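Local coordinates for protein putative peptidase (Chlamydophila abortus, PDB 3CE2) that probably acts as a zinc-dependent oligopeptidase of the M3B family, cleaving a variety of small bioactive peptides, at residues Tyr348-Leu352 against Met408-Phe412; Gly373-Ser377 against Glu403-Ser407; Gly378-Pro384 against Arg414-Phe419. Residue numbers count along the deposited sequence, not the author numbering.

Overall arrangement
All three contacts use helix 394-416, which carries the two zinc-binding histidines of the HExxH sequence. Interaction 2 lies at the zinc site itself, where strand 375-377 meets Glu403 and His406. Interaction 1 takes up the next helical residues and packs them on helix 345-357; its centre is about 12 Å from that of interaction 2, and they touch at Tyr348 OH and Gly404 O, 3.7 Å apart. Interaction 3 places the loop after strand 375-377 against the C-terminal part of the helix; its centre is about 12 and about 15 Å from those of interactions 1 and 2, respectively. Pro384 joins them: its CB is 3.7 Å from Ser407 OG and its CG 4.2 Å from Tyr411 CB.

Interaction 1 of 3, residues Tyr348-Leu352 against Met408-Phe412; sequences YIDTL and MHSYF
A Met-aromatic contact between two nearly perpendicular helices defines this pairing, which sets helix 345-357 against helix 394-416, the helix of the HExxH zinc site. Both segments are regular alpha-helix, as the i to i+4 bonds Leu352 N to Tyr348 O (3.1 Å) and Phe412 N to Met408 O (2.8 Å) confirm. Their axes approach to 11.6 Å and cross at +99°. This wide spacing is filled by long side chains, and the nearest CA atoms, those of Leu352 and Met408, are 7.1 Å apart.

The aromatic contacts begin with Met408, whose mmm rotamer folds its thioether over one face of Tyr348. Its CE lies 3.9 Å from the Tyr348 ring centroid, 13° off the normal, a CH-pi contact, while its SD is 4.8 Å from the same centroid. A second CH-pi contact puts Thr351 CG2 over the Tyr411 ring, 4.2 Å from the centroid.

Apolar packing completes the interface. Leu352 CB comes to 4.2 Å from Met408 SD, and Thr351 CB to 3.6 Å from Met408 CE. The t rotamer of Tyr348 brings its ring against Met408, with OH 3.3 Å from Met408 CB and CZ 3.5 Å from Met408 CG, and beside Phe412. The Tyr348 hydroxyl is hydrogen-bonded to Asn436 ND2, and helix 559-567 covers both Tyr348 and Phe412 through Leu567. The core is thus extended to further helices of the peptidase, with the Met408 side chain about 8 Å from that of the zinc ligand His406. At the edge of the Phe412 ring, close to its plane, Tyr348 CD1 sits 3.8 Å from Phe412 CE2.

Interaction 2 of 3, residues Gly373-Ser377 against Glu403-Ser407; sequences GAYSS and EGGHS. With ZN (zinc ion), chain D.
Ser376 and Glu403 bury most of the surface here, 74 and 69 Å² respectively. Strand 375-377 is extended and runs almost parallel to helical segment 403-407: the axes are 7.6 Å apart with 16° between their N-to-C directions, and the nearest CA pair is Ser376 and Glu403 at 5.8 Å.

From the strand, Ser376 points its CA-to-CB bond toward the helix, while Tyr375 and Ser377 on either side of it point away. With chi1 at -33°, between the usual wells, Ser376 OG donates a hydrogen bond to Glu403 OE1 at 2.6 Å. The same OG lies 3.3 Å from His406 CB, and Ser376 CB packs 3.4 Å from Ser407 OG.

Glu403 adopts m for chi1 and chi2, which curls its carboxylate alongside the strand: OE2 is 4.1 Å from Ala374 CB, and OE1 is 3.4 Å from Tyr375 C. The carboxylate also faces the metal, with OE2 4.8 Å from the zinc ion.

One helical turn after His402, His406 (chi1 m) binds this zinc through NE2 at 2.2 Å; His402 and Glu430 complete the protein ligands. Strand 375-377 pairs with strand 385-387, forming the edge beside the helix. Glu403 is the glutamate of the HExxH motif, probably the general base as in related zinc peptidases, and the arrangement is that of a gluzincin active site, an edge strand flanking the zinc-binding helix.

Interaction 3 of 3, residues Gly378-Pro384 against Arg414-Phe419; sequences GCYDSHP and RKHQPF. With ZN (zinc ion), chain G.
In this surface contact the loop of the beta-hairpin formed by strands 375-377 and 385-387 packs on the C-terminal part of helix 394-416 and the chain that follows. A type I turn from Cys379 to Ser382 shapes the loop, closed by Ser382 N to Cys379 O at 3.1 Å and by Cys379 N to Ser382 OG at 2.6 Å. The closest CA atoms, of Tyr380 and Arg414, are 5.7 Å apart.

Arg414, extended with chi2 and chi3 both t, brings its guanidinium against the turn. Cys379 O lies over the guanidinium face, 3.3 Å from Arg414 NE, and Gly378 O is 3.3 Å from Arg414 NH2. At Gly378 the backbone angles would jam a CB against the preceding carbonyl O, and it would also clash with Arg414 NH1.

Tyr380, in the t rotamer, reaches across to the exiting chain. Phe419 CA sits 3.8 Å from the Tyr380 ring centroid, over the face, a CH-pi contact, and the two rings form an offset edge-to-face pair (centroids 5.8 Å apart, planes at 85°). Helix 66-96 borders both rings through Arg81. His416 NE2 binds a separate zinc ion at 2.1 Å. Finally, Tyr380 OH donates a hydrogen bond to Gln417 O at 2.5 Å.

Interaction 1 of 3, residues Tyr348-Leu352 against Met408-Phe412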
ATOM      1  N   TYR A 348      21.094  -9.947  -6.719  1.00 53.26           N
ATOM      2  CA  TYR A 348      19.782  -9.874  -6.079  1.00 44.91           C
ATOM      3  C   TYR A 348      19.329 -11.269  -5.679  1.00 45.48           C
ATOM      4  O   TYR A 348      18.973 -11.518  -4.537  1.00 42.15           O
ATOM      5  CB  TYR A 348      18.750  -9.285  -7.029  1.00 42.01           C
ATOM      6  CG  TYR A 348      17.402  -9.047  -6.405  1.00 39.93           C
ATOM      7  CD1 TYR A 348      17.021  -7.773  -6.023  1.00 44.79           C
ATOM      8  CD2 TYR A 348      16.502 -10.091  -6.207  1.00 39.67           C
ATOM      9  CE1 TYR A 348      15.788  -7.533  -5.450  1.00 46.85           C
ATOM     10  CE2 TYR A 348      15.255  -9.868  -5.624  1.00 44.22           C
ATOM     11  CZ  TYR A 348      14.902  -8.578  -5.243  1.00 47.16           C
ATOM     12  OH  TYR A 348      13.670  -8.307  -4.669  1.00 44.68           O
ATOM     13  N   ILE A 349      19.363 -12.170  -6.648  1.00 46.00           N
ATOM     14  CA  ILE A 349      18.868 -13.522  -6.494  1.00 50.51           C
ATOM     15  C   ILE A 349      19.572 -14.284  -5.355  1.00 53.99           C
ATOM     16  O   ILE A 349      18.936 -15.007  -4.597  1.00 58.16           O
ATOM     17  CB  ILE A 349      18.934 -14.239  -7.885  1.00 52.97           C
ATOM     18  CG1 ILE A 349      17.560 -14.695  -8.310  1.00 55.88           C
ATOM     19  CG2 ILE A 349      20.035 -15.287  -7.989  1.00 58.10           C
ATOM     20  CD1 ILE A 349      16.734 -13.541  -8.796  1.00 54.59           C
ATOM     21  N   ASP A 350      20.875 -14.081  -5.201  1.00 55.99           N
ATOM     22  CA  ASP A 350      21.638 -14.775  -4.159  1.00 57.24           C
ATOM     23  C   ASP A 350      21.352 -14.179  -2.805  1.00 53.12           C
ATOM     24  O   ASP A 350      21.082 -14.899  -1.863  1.00 60.08           O
ATOM     25  CB  ASP A 350      23.157 -14.723  -4.422  1.00 63.99           C
ATOM     26  CG  ASP A 350      23.593 -15.657  -5.541  1.00 69.39           C
ATOM     27  OD1 ASP A 350      22.914 -16.684  -5.764  1.00 74.89           O
ATOM     28  OD2 ASP A 350      24.611 -15.365  -6.205  1.00 71.97           O
ATOM     29  N   THR A 351      21.429 -12.861  -2.695  1.00 46.35           N
ATOM     30  CA  THR A 351      21.114 -12.228  -1.421  1.00 48.41           C
ATOM     31  C   THR A 351      19.760 -12.690  -0.871  1.00 47.56           C
ATOM     32  O   THR A 351      19.653 -13.047   0.287  1.00 48.97           O
ATOM     33  CB  THR A 351      21.186 -10.713  -1.528  1.00 41.63           C
ATOM     34  OG1 THR A 351      22.531 -10.365  -1.847  1.00 43.16           O
ATOM     35  CG2 THR A 351      20.842 -10.057  -0.212  1.00 38.05           C
ATOM     36  N   LEU A 352      18.744 -12.714  -1.723  1.00 51.44           N
ATOM     37  CA  LEU A 352      17.415 -13.155  -1.319  1.00 53.80           C
ATOM     38  C   LEU A 352      17.441 -14.617  -0.925  1.00 54.31           C
ATOM     39  O   LEU A 352      16.836 -14.997   0.065  1.00 54.86           O
ATOM     40  CB  LEU A 352      16.397 -12.950  -2.448  1.00 47.35           C
ATOM     41  CG  LEU A 352      14.965 -13.345  -2.114  1.00 44.54           C
ATOM     42  CD1 LEU A 352      14.563 -12.779  -0.755  1.00 44.58           C
ATOM     43  CD2 LEU A 352      14.009 -12.843  -3.182  1.00 42.42           C
ATOM     44  N   MET A 408      14.010  -6.976   0.117  1.00 37.57           N
ATOM     45  CA  MET A 408      15.152  -6.497  -0.640  1.00 38.45           C
ATOM     46  C   MET A 408      15.165  -4.968  -0.772  1.00 43.35           C
ATOM     47  O   MET A 408      16.221  -4.320  -0.567  1.00 46.24           O
ATOM     48  CB  MET A 408      15.231  -7.195  -1.995  1.00 36.72           C
ATOM     49  CG  MET A 408      15.553  -8.691  -1.856  1.00 38.37           C
ATOM     50  SD  MET A 408      17.184  -9.013  -1.090  1.00 40.17           S
ATOM     51  CE  MET A 408      18.247  -8.835  -2.509  1.00 44.64           C
ATOM     52  N   HIS A 409      13.998  -4.379  -1.044  1.00 37.41           N
ATOM     53  CA  HIS A 409      13.882  -2.916  -1.102  1.00 35.56           C
ATOM     54  C   HIS A 409      14.487  -2.354   0.185  1.00 40.30           C
ATOM     55  O   HIS A 409      15.401  -1.501   0.146  1.00 35.35           O
ATOM     56  CB  HIS A 409      12.414  -2.512  -1.191  1.00 37.97           C
ATOM     57  CG  HIS A 409      12.171  -1.107  -1.655  1.00 36.45           C
ATOM     58  ND1 HIS A 409      13.165  -0.151  -1.729  1.00 41.24           N
ATOM     59  CD2 HIS A 409      11.028  -0.492  -2.046  1.00 33.48           C
ATOM     60  CE1 HIS A 409      12.649   0.986  -2.165  1.00 31.54           C
ATOM     61  NE2 HIS A 409      11.351   0.808  -2.351  1.00 32.21           N
ATOM     62  N   SER A 410      13.990  -2.842   1.324  1.00 33.03           N
ATOM     63  CA  SER A 410      14.413  -2.309   2.630  1.00 36.76           C
ATOM     64  C   SER A 410      15.890  -2.547   2.903  1.00 38.23           C
ATOM     65  O   SER A 410      16.596  -1.689   3.437  1.00 36.56           O
ATOM     66  CB  SER A 410      13.572  -2.908   3.754  1.00 40.04           C
ATOM     67  OG  SER A 410      12.393  -2.127   3.962  1.00 45.83           O
ATOM     68  N   TYR A 411      16.343  -3.729   2.522  1.00 34.64           N
ATOM     69  CA  TYR A 411      17.693  -4.135   2.711  1.00 38.88           C
ATOM     70  C   TYR A 411      18.581  -3.171   1.942  1.00 44.68           C
ATOM     71  O   TYR A 411      19.484  -2.569   2.515  1.00 51.56           O
ATOM     72  CB  TYR A 411      17.843  -5.557   2.191  1.00 46.87           C
ATOM     73  CG  TYR A 411      19.252  -6.009   2.013  1.00 46.59           C
ATOM     74  CD1 TYR A 411      19.967  -6.545   3.075  1.00 51.71           C
ATOM     75  CD2 TYR A 411      19.869  -5.925   0.774  1.00 54.68           C
ATOM     76  CE1 TYR A 411      21.278  -6.990   2.910  1.00 56.50           C
ATOM     77  CE2 TYR A 411      21.185  -6.350   0.589  1.00 58.19           C
ATOM     78  CZ  TYR A 411      21.885  -6.876   1.664  1.00 58.24           C
ATOM     79  OH  TYR A 411      23.185  -7.300   1.491  1.00 59.08           O
ATOM     80  N   PHE A 412      18.311  -3.009   0.651  1.00 41.96           N
ATOM     81  CA  PHE A 412      19.112  -2.126  -0.182  1.00 39.70           C
ATOM     82  C   PHE A 412      19.133  -0.692   0.325  1.00 40.47           C
ATOM     83  O   PHE A 412      20.177  -0.060   0.318  1.00 53.81           O
ATOM     84  CB  PHE A 412      18.596  -2.133  -1.611  1.00 44.91           C
ATOM     85  CG  PHE A 412      19.092  -3.274  -2.431  1.00 40.39           C
ATOM     86  CD1 PHE A 412      20.423  -3.649  -2.388  1.00 46.60           C
ATOM     87  CD2 PHE A 412      18.241  -3.939  -3.292  1.00 40.49           C
ATOM     88  CE1 PHE A 412      20.887  -4.688  -3.185  1.00 44.97           C
ATOM     89  CE2 PHE A 412      18.688  -4.987  -4.087  1.00 39.77           C
ATOM     90  CZ  PHE A 412      20.012  -5.357  -4.036  1.00 42.57           C
TER

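Interaction 2 of 3, residues Gly373-Ser377 against Glu403-Ser407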
ATOM      1  N   GLY A 373      -1.209 -14.492   8.283  1.00 40.88           N
ATOM      2  CA  GLY A 373      -0.834 -13.842   7.035  1.00 43.35           C
ATOM      3  C   GLY A 373       0.675 -13.729   6.862  1.00 44.43           C
ATOM      4  O   GLY A 373       1.401 -14.679   7.174  1.00 44.66           O
ATOM      5  N   ALA A 374       1.136 -12.567   6.390  1.00 41.81           N
ATOM      6  CA  ALA A 374       2.547 -12.355   6.030  1.00 41.58           C
ATOM      7  C   ALA A 374       2.975 -10.885   6.014  1.00 40.24           C
ATOM      8  O   ALA A 374       2.154  -9.986   5.814  1.00 43.34           O
ATOM      9  CB  ALA A 374       2.841 -12.990   4.679  1.00 35.84           C
ATOM     10  N   TYR A 375       4.268 -10.651   6.218  1.00 41.27           N
ATOM     11  CA  TYR A 375       4.830  -9.302   6.147  1.00 41.82           C
ATOM     12  C   TYR A 375       6.350  -9.289   6.140  1.00 41.83           C
ATOM     13  O   TYR A 375       6.989 -10.314   6.354  1.00 43.71           O
ATOM     14  CB  TYR A 375       4.323  -8.423   7.306  1.00 41.68           C
ATOM     15  CG  TYR A 375       4.798  -8.854   8.675  1.00 43.45           C
ATOM     16  CD1 TYR A 375       6.159  -8.794   9.027  1.00 41.59           C
ATOM     17  CD2 TYR A 375       3.887  -9.302   9.637  1.00 41.79           C
ATOM     18  CE1 TYR A 375       6.592  -9.174  10.302  1.00 41.99           C
ATOM     19  CE2 TYR A 375       4.307  -9.686  10.918  1.00 41.13           C
ATOM     20  CZ  TYR A 375       5.656  -9.621  11.246  1.00 44.29           C
ATOM     21  OH  TYR A 375       6.062 -10.018  12.505  1.00 41.94           O
ATOM     22  N   SER A 376       6.905  -8.100   5.886  1.00 48.55           N
ATOM     23  CA  SER A 376       8.322  -7.806   6.040  1.00 43.19           C
ATOM     24  C   SER A 376       8.465  -6.710   7.054  1.00 42.80           C
ATOM     25  O   SER A 376       7.679  -5.771   7.087  1.00 42.49           O
ATOM     26  CB  SER A 376       8.900  -7.284   4.740  1.00 47.26           C
ATOM     27  OG  SER A 376       8.244  -7.907   3.665  1.00 63.02           O
ATOM     28  N   SER A 377       9.492  -6.806   7.874  1.00 41.34           N
ATOM     29  CA  SER A 377       9.710  -5.800   8.881  1.00 46.88           C
ATOM     30  C   SER A 377      11.197  -5.792   9.166  1.00 46.64           C
ATOM     31  O   SER A 377      11.962  -6.450   8.478  1.00 47.08           O
ATOM     32  CB  SER A 377       8.879  -6.117  10.143  1.00 49.33           C
ATOM     33  OG  SER A 377       9.111  -5.176  11.175  1.00 51.42           O
ATOM     34  N   GLU A 403       6.843 -10.558  -0.373  1.00 46.24           N
ATOM     35  CA  GLU A 403       7.541 -10.144   0.832  1.00 45.29           C
ATOM     36  C   GLU A 403       9.036 -10.035   0.570  1.00 47.20           C
ATOM     37  O   GLU A 403       9.700  -9.167   1.127  1.00 42.15           O
ATOM     38  CB  GLU A 403       7.249 -11.095   2.003  1.00 42.88           C
ATOM     39  CG  GLU A 403       5.780 -11.108   2.431  1.00 41.98           C
ATOM     40  CD  GLU A 403       5.203  -9.709   2.691  1.00 44.84           C
ATOM     41  OE1 GLU A 403       5.972  -8.729   2.824  1.00 48.89           O
ATOM     42  OE2 GLU A 403       3.967  -9.573   2.755  1.00 41.83           O
ATOM     43  N   GLY A 404       9.562 -10.904  -0.290  1.00 47.32           N
ATOM     44  CA  GLY A 404      10.966 -10.798  -0.721  1.00 47.00           C
ATOM     45  C   GLY A 404      11.242  -9.458  -1.402  1.00 46.12           C
ATOM     46  O   GLY A 404      12.307  -8.854  -1.244  1.00 42.71           O
ATOM     47  N   GLY A 405      10.264  -8.983  -2.155  1.00 38.92           N
ATOM     48  CA  GLY A 405      10.358  -7.670  -2.733  1.00 37.78           C
ATOM     49  C   GLY A 405      10.494  -6.551  -1.714  1.00 42.10           C
ATOM     50  O   GLY A 405      11.430  -5.748  -1.824  1.00 41.40           O
ATOM     51  N   HIS A 406       9.568  -6.466  -0.743  1.00 40.34           N
ATOM     52  CA  HIS A 406       9.646  -5.415   0.293  1.00 43.03           C
ATOM     53  C   HIS A 406      10.971  -5.536   0.996  1.00 38.20           C
ATOM     54  O   HIS A 406      11.624  -4.549   1.298  1.00 43.10           O
ATOM     55  CB  HIS A 406       8.575  -5.562   1.390  1.00 45.09           C
ATOM     56  CG  HIS A 406       7.187  -5.244   0.954  1.00 52.38           C
ATOM     57  ND1 HIS A 406       6.877  -4.140   0.191  1.00 60.63           N
ATOM     58  CD2 HIS A 406       6.012  -5.864   1.218  1.00 59.70           C
ATOM     59  CE1 HIS A 406       5.574  -4.110  -0.026  1.00 62.86           C
ATOM     60  NE2 HIS A 406       5.026  -5.148   0.583  1.00 64.06           N
ATOM     61  N   SER A 407      11.339  -6.773   1.284  1.00 34.77           N
ATOM     62  CA  SER A 407      12.519  -7.058   2.047  1.00 40.79           C
ATOM     63  C   SER A 407      13.800  -6.586   1.371  1.00 39.62           C
ATOM     64  O   SER A 407      14.577  -5.874   1.984  1.00 41.54           O
ATOM     65  CB  SER A 407      12.573  -8.550   2.382  1.00 45.56           C
ATOM     66  OG  SER A 407      11.697  -8.777   3.473  1.00 59.42           O
TER
HETATM   67 ZN    ZN D 703       2.935  -5.636   0.249  1.00 77.55          ZN

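Interaction 3 of 3, residues Gly378-Pro384 against Arg414-Phe419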
ATOM      1  N   GLY A 378      11.603  -5.059  10.190  1.00 49.55           N
ATOM      2  CA  GLY A 378      13.006  -4.926  10.525  1.00 50.77           C
ATOM      3  C   GLY A 378      13.193  -3.456  10.763  1.00 51.50           C
ATOM      4  O   GLY A 378      12.236  -2.691  10.704  1.00 57.62           O
ATOM      5  N   CYS A 379      14.409  -3.039  11.058  1.00 55.35           N
ATOM      6  CA  CYS A 379      14.658  -1.608  11.161  1.00 58.53           C
ATOM      7  C   CYS A 379      16.038  -1.371  10.633  1.00 54.07           C
ATOM      8  O   CYS A 379      16.679  -2.301  10.117  1.00 51.72           O
ATOM      9  CB  CYS A 379      14.575  -1.128  12.610  1.00 62.62           C
ATOM     10  SG  CYS A 379      15.701  -2.054  13.675  1.00 63.67           S
ATOM     11  N   TYR A 380      16.500  -0.137  10.805  1.00 52.90           N
ATOM     12  CA  TYR A 380      17.766   0.296  10.240  1.00 53.38           C
ATOM     13  C   TYR A 380      18.887  -0.644  10.615  1.00 51.47           C
ATOM     14  O   TYR A 380      19.743  -0.953   9.792  1.00 53.60           O
ATOM     15  CB  TYR A 380      18.084   1.731  10.662  1.00 55.51           C
ATOM     16  CG  TYR A 380      19.197   2.359   9.870  1.00 58.06           C
ATOM     17  CD1 TYR A 380      18.972   2.841   8.577  1.00 56.56           C
ATOM     18  CD2 TYR A 380      20.485   2.464  10.408  1.00 59.15           C
ATOM     19  CE1 TYR A 380      19.997   3.419   7.840  1.00 61.05           C
ATOM     20  CE2 TYR A 380      21.522   3.035   9.685  1.00 59.85           C
ATOM     21  CZ  TYR A 380      21.275   3.518   8.401  1.00 62.76           C
ATOM     22  OH  TYR A 380      22.303   4.091   7.685  1.00 58.49           O
ATOM     23  N   ASP A 381      18.840  -1.153  11.838  1.00 59.46           N
ATOM     24  CA  ASP A 381      19.944  -1.953  12.365  1.00 69.30           C
ATOM     25  C   ASP A 381      19.902  -3.469  12.099  1.00 69.54           C
ATOM     26  O   ASP A 381      20.920  -4.153  12.207  1.00 68.42           O
ATOM     27  CB  ASP A 381      20.144  -1.626  13.847  1.00 72.83           C
ATOM     28  CG  ASP A 381      20.634  -0.191  14.051  1.00 76.62           C
ATOM     29  OD1 ASP A 381      21.718   0.136  13.509  1.00 73.93           O
ATOM     30  OD2 ASP A 381      19.933   0.610  14.718  1.00 77.11           O
ATOM     31  N   SER A 382      18.738  -3.977  11.705  1.00 68.38           N
ATOM     32  CA  SER A 382      18.559  -5.410  11.471  1.00 64.89           C
ATOM     33  C   SER A 382      18.595  -5.761   9.990  1.00 64.70           C
ATOM     34  O   SER A 382      18.500  -4.887   9.134  1.00 67.73           O
ATOM     35  CB  SER A 382      17.204  -5.829  12.031  1.00 63.08           C
ATOM     36  OG  SER A 382      16.171  -4.939  11.607  1.00 62.38           O
ATOM     37  N   HIS A 383      18.707  -7.044   9.677  1.00 64.04           N
ATOM     38  CA  HIS A 383      18.391  -7.448   8.325  1.00 67.22           C
ATOM     39  C   HIS A 383      16.868  -7.470   8.266  1.00 62.50           C
ATOM     40  O   HIS A 383      16.231  -7.234   9.289  1.00 57.73           O
ATOM     41  CB  HIS A 383      19.041  -8.781   7.921  1.00 69.02           C
ATOM     42  CG  HIS A 383      19.092  -9.793   9.013  1.00 72.09           C
ATOM     43  ND1 HIS A 383      20.272 -10.179   9.609  1.00 71.07           N
ATOM     44  CD2 HIS A 383      18.114 -10.519   9.603  1.00 76.74           C
ATOM     45  CE1 HIS A 383      20.020 -11.090  10.531  1.00 75.87           C
ATOM     46  NE2 HIS A 383      18.718 -11.319  10.544  1.00 81.89           N
ATOM     47  N   PRO A 384      16.282  -7.665   7.064  1.00 56.26           N
ATOM     48  CA  PRO A 384      14.823  -7.684   7.006  1.00 58.66           C
ATOM     49  C   PRO A 384      14.297  -8.985   7.615  1.00 63.00           C
ATOM     50  O   PRO A 384      14.997  -9.995   7.647  1.00 69.12           O
ATOM     51  CB  PRO A 384      14.521  -7.627   5.509  1.00 55.13           C
ATOM     52  CG  PRO A 384      15.754  -8.116   4.840  1.00 53.19           C
ATOM     53  CD  PRO A 384      16.906  -7.868   5.745  1.00 49.33           C
ATOM     54  N   ARG A 414      18.620   0.449   3.440  1.00 47.99           N
ATOM     55  CA  ARG A 414      19.305   0.571   4.732  1.00 50.30           C
ATOM     56  C   ARG A 414      20.810   0.545   4.561  1.00 51.70           C
ATOM     57  O   ARG A 414      21.529   1.291   5.220  1.00 53.47           O
ATOM     58  CB  ARG A 414      18.895  -0.561   5.664  1.00 48.98           C
ATOM     59  CG  ARG A 414      17.542  -0.345   6.289  1.00 51.46           C
ATOM     60  CD  ARG A 414      16.988  -1.634   6.806  1.00 49.75           C
ATOM     61  NE  ARG A 414      15.583  -1.463   7.109  1.00 51.68           N
ATOM     62  CZ  ARG A 414      14.761  -2.457   7.400  1.00 50.70           C
ATOM     63  NH1 ARG A 414      15.209  -3.708   7.459  1.00 53.64           N
ATOM     64  NH2 ARG A 414      13.493  -2.182   7.646  1.00 46.80           N
ATOM     65  N   LYS A 415      21.261  -0.330   3.668  1.00 45.18           N
ATOM     66  CA  LYS A 415      22.657  -0.455   3.306  1.00 44.38           C
ATOM     67  C   LYS A 415      23.226   0.816   2.630  1.00 46.25           C
ATOM     68  O   LYS A 415      24.417   1.065   2.690  1.00 49.75           O
ATOM     69  CB  LYS A 415      22.809  -1.663   2.383  1.00 43.96           C
ATOM     70  CG  LYS A 415      24.148  -2.323   2.419  1.00 55.99           C
ATOM     71  CD  LYS A 415      24.028  -3.833   2.164  1.00 65.29           C
ATOM     72  CE  LYS A 415      24.991  -4.291   1.042  1.00 69.59           C
ATOM     73  NZ  LYS A 415      24.469  -3.997  -0.355  1.00 67.44           N
ATOM     74  N   HIS A 416      22.398   1.623   1.988  1.00 44.17           N
ATOM     75  CA  HIS A 416      22.941   2.788   1.288  1.00 46.64           C
ATOM     76  C   HIS A 416      22.465   4.148   1.790  1.00 47.36           C
ATOM     77  O   HIS A 416      22.946   5.144   1.314  1.00 55.20           O
ATOM     78  CB  HIS A 416      22.724   2.688  -0.234  1.00 47.91           C
ATOM     79  CG  HIS A 416      23.507   1.586  -0.895  1.00 50.30           C
ATOM     80  ND1 HIS A 416      22.990   0.322  -1.104  1.00 43.39           N
ATOM     81  CD2 HIS A 416      24.773   1.560  -1.387  1.00 49.81           C
ATOM     82  CE1 HIS A 416      23.893  -0.428  -1.715  1.00 42.34           C
ATOM     83  NE2 HIS A 416      24.987   0.297  -1.891  1.00 49.22           N
ATOM     84  N   GLN A 417      21.549   4.222   2.751  1.00 45.07           N
ATOM     85  CA  GLN A 417      21.078   5.541   3.188  1.00 38.12           C
ATOM     86  C   GLN A 417      21.337   5.815   4.652  1.00 40.45           C
ATOM     87  O   GLN A 417      21.435   4.894   5.464  1.00 44.57           O
ATOM     88  CB  GLN A 417      19.579   5.705   2.920  1.00 37.02           C
ATOM     89  CG  GLN A 417      19.206   5.468   1.506  1.00 32.82           C
ATOM     90  CD  GLN A 417      19.677   6.597   0.616  1.00 35.66           C
ATOM     91  OE1 GLN A 417      19.739   7.758   1.039  1.00 43.10           O
ATOM     92  NE2 GLN A 417      19.957   6.279  -0.634  1.00 31.38           N
ATOM     93  N   PRO A 418      21.417   7.094   5.017  1.00 39.91           N
ATOM     94  CA  PRO A 418      21.505   7.259   6.449  1.00 38.75           C
ATOM     95  C   PRO A 418      20.108   7.023   7.065  1.00 45.63           C
ATOM     96  O   PRO A 418      19.105   6.881   6.336  1.00 44.38           O
ATOM     97  CB  PRO A 418      21.977   8.707   6.608  1.00 32.55           C
ATOM     98  CG  PRO A 418      21.479   9.404   5.385  1.00 38.98           C
ATOM     99  CD  PRO A 418      21.383   8.374   4.286  1.00 37.31           C
ATOM    100  N   PHE A 419      20.059   6.969   8.391  1.00 47.18           N
ATOM    101  CA  PHE A 419      18.875   6.516   9.113  1.00 43.52           C
ATOM    102  C   PHE A 419      17.672   7.330   8.725  1.00 43.24           C
ATOM    103  O   PHE A 419      16.609   6.796   8.449  1.00 43.58           O
ATOM    104  CB  PHE A 419      19.103   6.603  10.622  1.00 42.33           C
ATOM    105  CG  PHE A 419      17.855   6.482  11.428  1.00 43.05           C
ATOM    106  CD1 PHE A 419      17.273   5.241  11.650  1.00 47.23           C
ATOM    107  CD2 PHE A 419      17.251   7.604  11.960  1.00 39.22           C
ATOM    108  CE1 PHE A 419      16.100   5.121  12.398  1.00 43.96           C
ATOM    109  CE2 PHE A 419      16.077   7.489  12.710  1.00 46.08           C
ATOM    110  CZ  PHE A 419      15.502   6.246  12.925  1.00 41.97           C
TER
HETATM  111 ZN    ZN G 706      25.845   0.195  -3.835  0.50 51.01          ZN